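Local coordinates for putative uncharacterized protein (Pyrococcus furiosus, PDB 3VR0) that acts as an archaeal proteasome activator, a homologue of proteasome assembly chaperones that probably works by binding the proteasome, at residues 31-36 against 101-106; 61-66 against 87-92; 124-129 against 194-199. All blocks are in the same frame, centred on the assembly; numbering follows the deposited sequence.

Contact 1 of 3, residues 31-36 against 101-106; sequences YDPIFI and DLIIVT
Strands 34-36 and 102-106 run parallel, their short axes 17° apart and 4.7 Å at closest approach, with Ile34, Phe35 and Ile36 in register with Leu102, Ile103 and Ile104. The ladder alternates: Ile34 N donates to Asp101 O and Ile34 O accepts from Ile103 N, after which Ile36 N reaches Ile103 O (2.6 Å) nearly along the C=O axis and Ile36 O takes Val105 N. Ahead of the strands, the Asp101 carboxylate grips the loop: OD2 receives Tyr31 N at 2.7 Å through its anti lone pair, while OD1 is held by Ser94 N. A water bridges Tyr31 O and Asp101 N, a second link beside it.

Pro33, just before the strand, points toward the other segment and lies beside Ile103, its CG 3.8 Å from Ile103 CD1. On the face that Phe35 and Ile103 share, the Phe35 ring, with CG anti to the backbone N (chi1 -177°), leans across toward the other strand, so that CD1 sits 4.0 Å from Ile103 CG2 and CE1 lies 3.6 Å from Val105 CG1. On the reverse face Leu102 CD2 is shared by two isoleucines, meeting Ile34 CB at 3.9 Å and Ile36 CD1 at 4.0 Å, and Ile104 CG1 packs on Ile36 CB.

Both strands are interior to the mixed sheet: strand 137-145 pairs with Phe35 on one flank, and strand 87-92 pairs with Leu102 and Ile104 on the other. Helix 45-57 covers Ile36 and Ile104 through Leu53, whereas Phe35, Ile103 and Val105 share the opposite face with Phe89.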
loop_
_atom_site.group_PDB
_atom_site.type_symbol
_atom_site.label_atom_id
_atom_site.label_comp_id
_atom_site.label_asym_id
_atom_site.label_seq_id
_atom_site.Cartn_x
_atom_site.Cartn_y
_atom_site.Cartn_z
ATOM N N TYR C 31 20.692 -11.224 -31.442
ATOM C CA TYR C 31 21.645 -11.543 -30.417
ATOM C C TYR C 31 22.425 -10.369 -29.871
ATOM O O TYR C 31 22.758 -9.442 -30.585
ATOM C CB TYR C 31 22.617 -12.646 -30.865
ATOM C CG TYR C 31 23.319 -13.183 -29.630
ATOM C CD1 TYR C 31 22.555 -13.543 -28.498
ATOM C CD2 TYR C 31 24.740 -13.242 -29.551
ATOM C CE1 TYR C 31 23.155 -14.011 -27.344
ATOM C CE2 TYR C 31 25.367 -13.703 -28.361
ATOM C CZ TYR C 31 24.547 -14.080 -27.267
ATOM O OH TYR C 31 25.081 -14.541 -26.087
ATOM N N ASP C 32 22.708 -10.449 -28.571
ATOM C CA ASP C 32 23.419 -9.417 -27.841
ATOM C C ASP C 32 22.781 -8.062 -28.140
ATOM O O ASP C 32 23.493 -7.120 -28.394
ATOM C CB ASP C 32 24.909 -9.394 -28.263
ATOM C CG ASP C 32 25.768 -8.527 -27.350
ATOM O OD1 ASP C 32 25.356 -8.257 -26.202
ATOM O OD2 ASP C 32 26.874 -8.112 -27.774
ATOM N N PRO C 33 21.443 -7.974 -28.111
ATOM C CA PRO C 33 20.858 -6.701 -28.475
ATOM C C PRO C 33 21.075 -5.616 -27.417
ATOM O O PRO C 33 21.491 -5.894 -26.259
ATOM C CB PRO C 33 19.384 -7.035 -28.624
ATOM C CG PRO C 33 19.171 -8.215 -27.691
ATOM C CD PRO C 33 20.431 -8.955 -27.656
ATOM N N ILE C 34 20.850 -4.373 -27.810
ATOM C CA ILE C 34 20.828 -3.301 -26.832
ATOM C C ILE C 34 19.351 -3.157 -26.478
ATOM O O ILE C 34 18.499 -3.174 -27.379
ATOM C CB ILE C 34 21.461 -1.987 -27.376
ATOM C CG1 ILE C 34 22.998 -2.168 -27.581
ATOM C CG2 ILE C 34 21.167 -0.783 -26.424
ATOM C CD1 ILE C 34 23.667 -1.047 -28.385
ATOM N N PHE C 35 19.064 -3.077 -25.171
ATOM C CA PHE C 35 17.710 -2.828 -24.674
ATOM C C PHE C 35 17.427 -1.337 -24.544
ATOM O O PHE C 35 18.035 -0.652 -23.745
ATOM C CB PHE C 35 17.574 -3.539 -23.308
ATOM C CG PHE C 35 16.206 -3.443 -22.662
ATOM C CD1 PHE C 35 15.060 -3.351 -23.414
ATOM C CD2 PHE C 35 16.081 -3.533 -21.251
ATOM C CE1 PHE C 35 13.799 -3.288 -22.812
ATOM C CE2 PHE C 35 14.811 -3.459 -20.647
ATOM C CZ PHE C 35 13.683 -3.338 -21.417
ATOM N N ILE C 36 16.454 -0.832 -25.262
ATOM C CA ILE C 36 16.147 0.560 -25.209
ATOM C C ILE C 36 14.782 0.814 -24.564
ATOM O O ILE C 36 13.782 0.195 -24.974
ATOM C CB ILE C 36 16.112 1.182 -26.618
ATOM C CG1 ILE C 36 17.449 0.948 -27.333
ATOM C CG2 ILE C 36 15.887 2.737 -26.539
ATOM C CD1 ILE C 36 17.453 1.535 -28.712
ATOM N N ASP C 101 21.603 -5.424 -32.994
ATOM C CA ASP C 101 20.187 -5.692 -32.810
ATOM C C ASP C 101 19.597 -4.873 -31.591
ATOM O O ASP C 101 20.340 -4.564 -30.613
ATOM C CB ASP C 101 20.020 -7.171 -32.495
ATOM C CG ASP C 101 20.438 -8.104 -33.675
ATOM O OD1 ASP C 101 20.528 -7.646 -34.849
ATOM O OD2 ASP C 101 20.699 -9.285 -33.388
ATOM N N LEU C 102 18.280 -4.586 -31.654
ATOM C CA LEU C 102 17.590 -3.816 -30.609
ATOM C C LEU C 102 16.384 -4.538 -30.074
ATOM O O LEU C 102 15.681 -5.228 -30.830
ATOM C CB LEU C 102 17.142 -2.429 -31.092
ATOM C CG LEU C 102 18.312 -1.632 -31.723
ATOM C CD1 LEU C 102 17.835 -0.353 -32.382
ATOM C CD2 LEU C 102 19.423 -1.375 -30.675
ATOM N N ILE C 103 16.157 -4.349 -28.764
ATOM C CA ILE C 103 14.833 -4.516 -28.151
ATOM C C ILE C 103 14.416 -3.143 -27.590
ATOM O O ILE C 103 15.201 -2.477 -26.862
ATOM C CB ILE C 103 14.880 -5.551 -26.981
ATOM C CG1 ILE C 103 15.410 -6.899 -27.479
ATOM C CG2 ILE C 103 13.454 -5.685 -26.242
ATOM C CD1 ILE C 103 15.564 -7.939 -26.392
ATOM N N ILE C 104 13.179 -2.750 -27.890
ATOM C CA ILE C 104 12.690 -1.476 -27.489
ATOM C C ILE C 104 11.383 -1.699 -26.744
ATOM O O ILE C 104 10.505 -2.373 -27.234
ATOM C CB ILE C 104 12.461 -0.513 -28.702
ATOM C CG1 ILE C 104 13.747 -0.343 -29.505
ATOM C CG2 ILE C 104 11.922 0.880 -28.193
ATOM C CD1 ILE C 104 13.507 0.222 -30.945
ATOM N N VAL C 105 11.283 -1.170 -25.529
ATOM C CA VAL C 105 10.029 -1.289 -24.789
ATOM C C VAL C 105 9.392 0.087 -24.706
ATOM O O VAL C 105 10.085 1.081 -24.506
ATOM C CB VAL C 105 10.225 -1.873 -23.343
ATOM C CG1 VAL C 105 11.119 -0.967 -22.461
ATOM C CG2 VAL C 105 8.890 -2.112 -22.657
ATOM N N THR C 106 8.084 0.123 -24.878
ATOM C CA THR C 106 7.269 1.286 -24.565
ATOM C C THR C 106 5.924 0.788 -24.004
ATOM O O THR C 106 5.739 -0.399 -23.769
ATOM C CB THR C 106 7.101 2.235 -25.814
ATOM O OG1 THR C 106 6.548 3.490 -25.400
ATOM C CG2 THR C 106 6.193 1.654 -26.920
HETATM O O HOH W 1 23.594 -7.475 -31.740
#

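Contact 2 of 3, residues 61-66 against 87-92; sequences KFAELY and NEFYYW
The Tyr90 ring carries Lys61 CB over one face, 4.0 Å from its centroid and 27° off the normal, a CH-pi contact, while Glu88 OE1 lies in plane at its edge and accepts Tyr90 OH at 2.8 Å. Tyr91 turns an edge toward the face of Phe62 in an offset edge-to-face pair, planes at 81° and centroids 5.6 Å apart. Leu65 CB and Ala63 O meet the edge of Phe89.

Lys61 bends at chi3 (75°) so that NZ bridges two carboxylates, Glu88 OE2 at 3.2 Å and Glu64 OE1 at 3.0 Å, each approached from above its plane. Those oxygens are only 3.9 Å apart, a repulsion that the shared ammonium would probably offset; Glu64 OE2 is bonded to Tyr25 OH.

Antiparallel backbone bonds join Leu65 with Asn87 both ways, and Phe89 N donates almost straight to Ala63 O. Phe89 O takes Phe62 N at 2.9 Å and, weakly, Ala63 N at 3.5 Å. Two residues thus oppose one, and the register slips by one after Lys61: this is a classic beta bulge, set between neighbouring antiparallel strands of the large mixed sheet in this PAC2-family protein.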
loop_
_atom_site.group_PDB
_atom_site.type_symbol
_atom_site.label_atom_id
_atom_site.label_comp_id
_atom_site.label_asym_id
_atom_site.label_seq_id
_atom_site.Cartn_x
_atom_site.Cartn_y
_atom_site.Cartn_z
ATOM N N LYS C 61 6.746 -5.840 -33.279
ATOM C CA LYS C 61 6.316 -6.208 -31.935
ATOM C C LYS C 61 6.420 -7.717 -31.687
ATOM O O LYS C 61 5.863 -8.480 -32.470
ATOM C CB LYS C 61 4.876 -5.846 -31.689
ATOM C CG LYS C 61 4.458 -6.343 -30.305
ATOM C CD LYS C 61 3.254 -5.611 -29.729
ATOM C CE LYS C 61 1.981 -6.036 -30.389
ATOM N NZ LYS C 61 0.851 -5.266 -29.775
ATOM N N PHE C 62 7.035 -8.122 -30.566
ATOM C CA PHE C 62 7.126 -9.553 -30.231
ATOM C C PHE C 62 6.695 -10.024 -28.848
ATOM O O PHE C 62 6.617 -11.245 -28.631
ATOM C CB PHE C 62 8.508 -10.109 -30.505
ATOM C CG PHE C 62 9.589 -9.665 -29.520
ATOM C CD1 PHE C 62 10.127 -10.558 -28.631
ATOM C CD2 PHE C 62 10.090 -8.360 -29.549
ATOM C CE1 PHE C 62 11.125 -10.196 -27.801
ATOM C CE2 PHE C 62 11.118 -7.983 -28.726
ATOM C CZ PHE C 62 11.618 -8.888 -27.830
ATOM N N ALA C 63 6.441 -9.099 -27.913
ATOM C CA ALA C 63 5.946 -9.480 -26.586
ATOM C C ALA C 63 5.140 -8.342 -25.938
ATOM O O ALA C 63 5.331 -7.185 -26.265
ATOM C CB ALA C 63 7.102 -9.863 -25.680
ATOM N N GLU C 64 4.232 -8.676 -25.034
ATOM C CA GLU C 64 3.653 -7.622 -24.239
ATOM C C GLU C 64 3.568 -7.947 -22.745
ATOM O O GLU C 64 3.506 -9.121 -22.335
ATOM C CB GLU C 64 2.388 -6.976 -24.894
ATOM C CG GLU C 64 1.292 -7.853 -25.234
ATOM C CD GLU C 64 0.376 -7.281 -26.357
ATOM O OE1 GLU C 64 0.635 -6.184 -26.944
ATOM O OE2 GLU C 64 -0.632 -7.959 -26.633
ATOM N N LEU C 65 3.693 -6.891 -21.940
ATOM C CA LEU C 65 3.772 -7.046 -20.487
ATOM C C LEU C 65 2.485 -6.550 -19.844
ATOM O O LEU C 65 2.015 -5.472 -20.150
ATOM C CB LEU C 65 4.999 -6.307 -19.963
ATOM C CG LEU C 65 5.327 -6.394 -18.470
ATOM C CD1 LEU C 65 6.835 -6.203 -18.230
ATOM C CD2 LEU C 65 4.484 -5.333 -17.636
ATOM N N TYR C 66 1.910 -7.337 -18.962
ATOM C CA TYR C 66 0.798 -6.880 -18.172
ATOM C C TYR C 66 1.185 -7.017 -16.711
ATOM O O TYR C 66 1.938 -7.920 -16.343
ATOM C CB TYR C 66 -0.427 -7.776 -18.423
ATOM C CG TYR C 66 -0.888 -7.771 -19.900
ATOM C CD1 TYR C 66 -1.748 -6.789 -20.365
ATOM C CD2 TYR C 66 -0.405 -8.730 -20.814
ATOM C CE1 TYR C 66 -2.165 -6.772 -21.712
ATOM C CE2 TYR C 66 -0.812 -8.732 -22.189
ATOM C CZ TYR C 66 -1.682 -7.766 -22.616
ATOM O OH TYR C 66 -2.125 -7.770 -23.930
ATOM N N ASN C 87 2.775 -2.885 -21.399
ATOM C CA ASN C 87 3.962 -2.412 -22.098
ATOM C C ASN C 87 4.157 -3.364 -23.299
ATOM O O ASN C 87 3.636 -4.513 -23.291
ATOM C CB ASN C 87 5.203 -2.442 -21.200
ATOM C CG ASN C 87 5.070 -1.530 -19.964
ATOM O OD1 ASN C 87 5.858 -1.669 -19.029
ATOM N ND2 ASN C 87 4.075 -0.599 -19.961
ATOM N N GLU C 88 4.911 -2.906 -24.295
ATOM C CA GLU C 88 5.088 -3.663 -25.521
ATOM C C GLU C 88 6.544 -3.713 -25.802
ATOM O O GLU C 88 7.229 -2.702 -25.614
ATOM C CB GLU C 88 4.394 -2.965 -26.686
ATOM C CG GLU C 88 2.878 -2.888 -26.563
ATOM C CD GLU C 88 2.224 -2.119 -27.737
ATOM O OE1 GLU C 88 2.810 -1.109 -28.253
ATOM O OE2 GLU C 88 1.113 -2.533 -28.159
ATOM N N PHE C 89 7.033 -4.876 -26.229
ATOM C CA PHE C 89 8.408 -5.003 -26.659
ATOM C C PHE C 89 8.448 -5.170 -28.186
ATOM O O PHE C 89 7.684 -5.978 -28.741
ATOM C CB PHE C 89 9.075 -6.223 -26.023
ATOM C CG PHE C 89 9.237 -6.140 -24.544
ATOM C CD1 PHE C 89 10.479 -5.751 -23.973
ATOM C CD2 PHE C 89 8.197 -6.505 -23.703
ATOM C CE1 PHE C 89 10.647 -5.721 -22.578
ATOM C CE2 PHE C 89 8.358 -6.456 -22.275
ATOM C CZ PHE C 89 9.562 -6.078 -21.729
ATOM N N TYR C 90 9.335 -4.409 -28.841
ATOM C CA TYR C 90 9.559 -4.476 -30.289
ATOM C C TYR C 90 11.001 -4.870 -30.519
ATOM O O TYR C 90 11.880 -4.528 -29.710
ATOM C CB TYR C 90 9.332 -3.103 -30.951
ATOM C CG TYR C 90 7.889 -2.677 -30.947
ATOM C CD1 TYR C 90 7.112 -2.768 -32.085
ATOM C CD2 TYR C 90 7.300 -2.205 -29.786
ATOM C CE1 TYR C 90 5.767 -2.392 -32.059
ATOM C CE2 TYR C 90 5.983 -1.824 -29.747
ATOM C CZ TYR C 90 5.221 -1.926 -30.872
ATOM O OH TYR C 90 3.908 -1.537 -30.792
ATOM N N TYR C 91 11.291 -5.574 -31.604
ATOM C CA TYR C 91 12.713 -5.793 -31.895
ATOM C C TYR C 91 13.113 -5.292 -33.282
ATOM O O TYR C 91 12.277 -5.149 -34.198
ATOM C CB TYR C 91 13.074 -7.280 -31.761
ATOM C CG TYR C 91 12.612 -8.130 -32.959
ATOM C CD1 TYR C 91 13.463 -8.352 -34.068
ATOM C CD2 TYR C 91 11.336 -8.671 -32.978
ATOM C CE1 TYR C 91 13.044 -9.143 -35.163
ATOM C CE2 TYR C 91 10.900 -9.462 -34.023
ATOM C CZ TYR C 91 11.752 -9.683 -35.132
ATOM O OH TYR C 91 11.281 -10.461 -36.153
ATOM N N TRP C 92 14.406 -5.072 -33.439
ATOM C CA TRP C 92 14.939 -4.731 -34.760
ATOM C C TRP C 92 16.161 -5.577 -34.954
ATOM O O TRP C 92 17.028 -5.636 -34.064
ATOM C CB TRP C 92 15.328 -3.263 -34.848
ATOM C CG TRP C 92 15.880 -2.805 -36.155
ATOM C CD1 TRP C 92 15.163 -2.532 -37.314
ATOM C CD2 TRP C 92 17.252 -2.487 -36.445
ATOM N NE1 TRP C 92 16.026 -2.056 -38.284
ATOM C CE2 TRP C 92 17.306 -2.039 -37.789
ATOM C CE3 TRP C 92 18.455 -2.563 -35.703
ATOM C CZ2 TRP C 92 18.515 -1.641 -38.408
ATOM C CZ3 TRP C 92 19.653 -2.163 -36.311
ATOM C CH2 TRP C 92 19.666 -1.706 -37.675
#

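Contact 3 of 3, residues 124-129 against 194-199; sequences GKMLDF and GLLLGI
Helix 194-199 passes helix 124-129 at a signed crossing angle of -59°, with 10.0 Å between the axes of the short segments, and the three side chains that carry the contact are Leu196, Ile199 and Leu127. At the start of the second segment, Gly194 O accepts Gly198 N and, weakly, Leu197 N. Leu195 then projects to other surroundings, against His119 and Ala123 on an earlier part of helix 116-131 and Gln73 of a third subunit.

Leu196 makes the first direct meeting. Its CG is anti to the carbonyl carbon (chi1 -66°), and with chi2 near 180° the CD2 branch reaches the facing helix, where it crosses Leu127 obliquely and stands 4.0 Å from Leu127 CG. The same methyl lies 4.3 Å from Met126 CB, so it touches two consecutive residues. The Leu196 carbonyl also takes part, as its O lies 3.8 Å from Leu127 CD1.

One turn on, Ile199 presents its CG2 branch, anti to the backbone N, 3.7 Å from Leu127 CD1; its other branch ends in CD1, 4.5 Å from Gly124 N. Leu127 is therefore held between successive turns, with CD1 against Ile199 and the Leu196 carbonyl, and CG and CD2 against Leu196 CD2. An alanine here would remove CG and both methyls, and would probably loosen the apolar packing between the helices by losing the contacts to Leu196 CD2 and Ile199 CG2.

Around this crossing, Leu127 also rests on Ile138 of strand 137-145, a strand that Leu197 touches too, while Met126 packs on Asn87 and Phe89 of strand 87-92. Helix 192-202 additionally meets a third subunit, where Leu197 faces Val82 and Ile199 faces Leu84.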
loop_
_atom_site.group_PDB
_atom_site.type_symbol
_atom_site.label_atom_id
_atom_site.label_comp_id
_atom_site.label_asym_id
_atom_site.label_seq_id
_atom_site.Cartn_x
_atom_site.Cartn_y
_atom_site.Cartn_z
ATOM N N GLY C 124 12.373 -5.791 -12.883
ATOM C CA GLY C 124 13.006 -7.075 -12.739
ATOM C C GLY C 124 12.491 -8.075 -13.797
ATOM O O GLY C 124 13.317 -8.773 -14.405
ATOM N N LYS C 125 11.164 -8.146 -14.008
ATOM C CA LYS C 125 10.621 -9.036 -15.058
ATOM C C LYS C 125 11.109 -8.605 -16.454
ATOM O O LYS C 125 11.435 -9.458 -17.277
ATOM C CB LYS C 125 9.087 -9.055 -15.083
ATOM C CG LYS C 125 8.456 -9.892 -13.970
ATOM C CD LYS C 125 8.588 -11.426 -14.220
ATOM C CE LYS C 125 8.066 -11.842 -15.582
ATOM N NZ LYS C 125 8.083 -13.342 -15.680
ATOM N N MET C 126 11.123 -7.307 -16.720
ATOM C CA MET C 126 11.694 -6.812 -18.005
ATOM C C MET C 126 13.131 -7.255 -18.168
ATOM O O MET C 126 13.509 -7.668 -19.272
ATOM C CB MET C 126 11.657 -5.311 -18.141
ATOM C CG MET C 126 10.277 -4.763 -18.217
ATOM S SD MET C 126 10.318 -2.971 -18.512
ATOM C CE MET C 126 8.541 -2.786 -18.678
ATOM N N LEU C 127 13.929 -7.141 -17.096
ATOM C CA LEU C 127 15.313 -7.566 -17.206
ATOM C C LEU C 127 15.430 -9.083 -17.401
ATOM O O LEU C 127 16.302 -9.481 -18.157
ATOM C CB LEU C 127 16.224 -7.094 -16.055
ATOM C CG LEU C 127 16.318 -5.550 -16.042
ATOM C CD1 LEU C 127 16.790 -5.055 -14.727
ATOM C CD2 LEU C 127 17.168 -4.964 -17.179
ATOM N N ASP C 128 14.609 -9.904 -16.717
ATOM C CA ASP C 128 14.717 -11.370 -16.869
ATOM C C ASP C 128 14.423 -11.736 -18.332
ATOM O O ASP C 128 15.004 -12.646 -18.885
ATOM C CB ASP C 128 13.720 -12.172 -15.989
ATOM C CG ASP C 128 13.954 -12.001 -14.459
ATOM O OD1 ASP C 128 15.054 -11.598 -14.003
ATOM O OD2 ASP C 128 13.003 -12.273 -13.707
ATOM N N PHE C 129 13.460 -11.065 -18.908
ATOM C CA PHE C 129 13.025 -11.391 -20.240
ATOM C C PHE C 129 14.131 -11.048 -21.284
ATOM O O PHE C 129 14.481 -11.855 -22.115
ATOM C CB PHE C 129 11.731 -10.641 -20.524
ATOM C CG PHE C 129 11.219 -10.836 -21.922
ATOM C CD1 PHE C 129 10.968 -12.137 -22.425
ATOM C CD2 PHE C 129 11.043 -9.742 -22.758
ATOM C CE1 PHE C 129 10.493 -12.315 -23.744
ATOM C CE2 PHE C 129 10.549 -9.912 -24.087
ATOM C CZ PHE C 129 10.289 -11.196 -24.581
ATOM N N GLY C 194 15.451 4.787 -14.490
ATOM C CA GLY C 194 16.470 4.570 -13.482
ATOM C C GLY C 194 16.604 3.130 -13.056
ATOM O O GLY C 194 17.710 2.613 -13.024
ATOM N N LEU C 195 15.499 2.481 -12.659
ATOM C CA LEU C 195 15.598 1.117 -12.088
ATOM C C LEU C 195 16.196 0.086 -13.056
ATOM O O LEU C 195 16.952 -0.800 -12.619
ATOM C CB LEU C 195 14.219 0.600 -11.658
ATOM C CG LEU C 195 13.554 1.258 -10.439
ATOM C CD1 LEU C 195 12.455 0.378 -9.924
ATOM C CD2 LEU C 195 14.634 1.568 -9.340
ATOM N N LEU C 196 15.884 0.205 -14.364
ATOM C CA LEU C 196 16.499 -0.765 -15.330
ATOM C C LEU C 196 17.987 -0.757 -15.226
ATOM O O LEU C 196 18.619 -1.815 -15.255
ATOM C CB LEU C 196 16.048 -0.520 -16.770
ATOM C CG LEU C 196 14.547 -0.802 -16.936
ATOM C CD1 LEU C 196 14.045 -0.362 -18.348
ATOM C CD2 LEU C 196 14.233 -2.256 -16.687
ATOM N N LEU C 197 18.563 0.432 -15.091
ATOM C CA LEU C 197 20.035 0.514 -14.997
ATOM C C LEU C 197 20.502 0.080 -13.612
ATOM O O LEU C 197 21.484 -0.691 -13.479
ATOM C CB LEU C 197 20.526 1.940 -15.285
ATOM C CG LEU C 197 20.206 2.435 -16.705
ATOM C CD1 LEU C 197 20.587 3.888 -16.807
ATOM C CD2 LEU C 197 20.977 1.606 -17.779
ATOM N N GLY C 198 19.790 0.553 -12.577
ATOM C CA GLY C 198 20.222 0.227 -11.176
ATOM C C GLY C 198 20.173 -1.244 -10.882
ATOM O O GLY C 198 21.103 -1.816 -10.346
ATOM N N ILE C 199 19.068 -1.873 -11.272
ATOM C CA ILE C 199 18.928 -3.310 -11.093
ATOM C C ILE C 199 19.800 -4.030 -12.087
ATOM O O ILE C 199 20.441 -5.039 -11.751
ATOM C CB ILE C 199 17.456 -3.769 -11.242
ATOM C CG1 ILE C 199 16.553 -3.037 -10.203
ATOM C CG2 ILE C 199 17.370 -5.300 -11.031
ATOM C CD1 ILE C 199 15.064 -3.120 -10.523
#

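Contact 2 is nested along the chain inside the loop closed by contact 1, and contact 3 follows both. The first two belong to one mixed sheet, their centres 10 Å apart, and are joined because strands 87-92 and 102-107 are neighbours: Ile104 O lies 2.8 Å from Tyr90 N, a probable hydrogen bond. Contact 3 lies 13 Å from contact 1 and 15 Å from contact 2, centre to centre. Phe35 CE2 meets Leu196 CD1 at 3.9 Å, and Ala63 CB meets Phe129 CZ at 3.6 Å. The three contacts thus touch one another, mostly through buried side chains, so that helices 116-131 and 192-202 pack on the sheet of this PAC2-family protein.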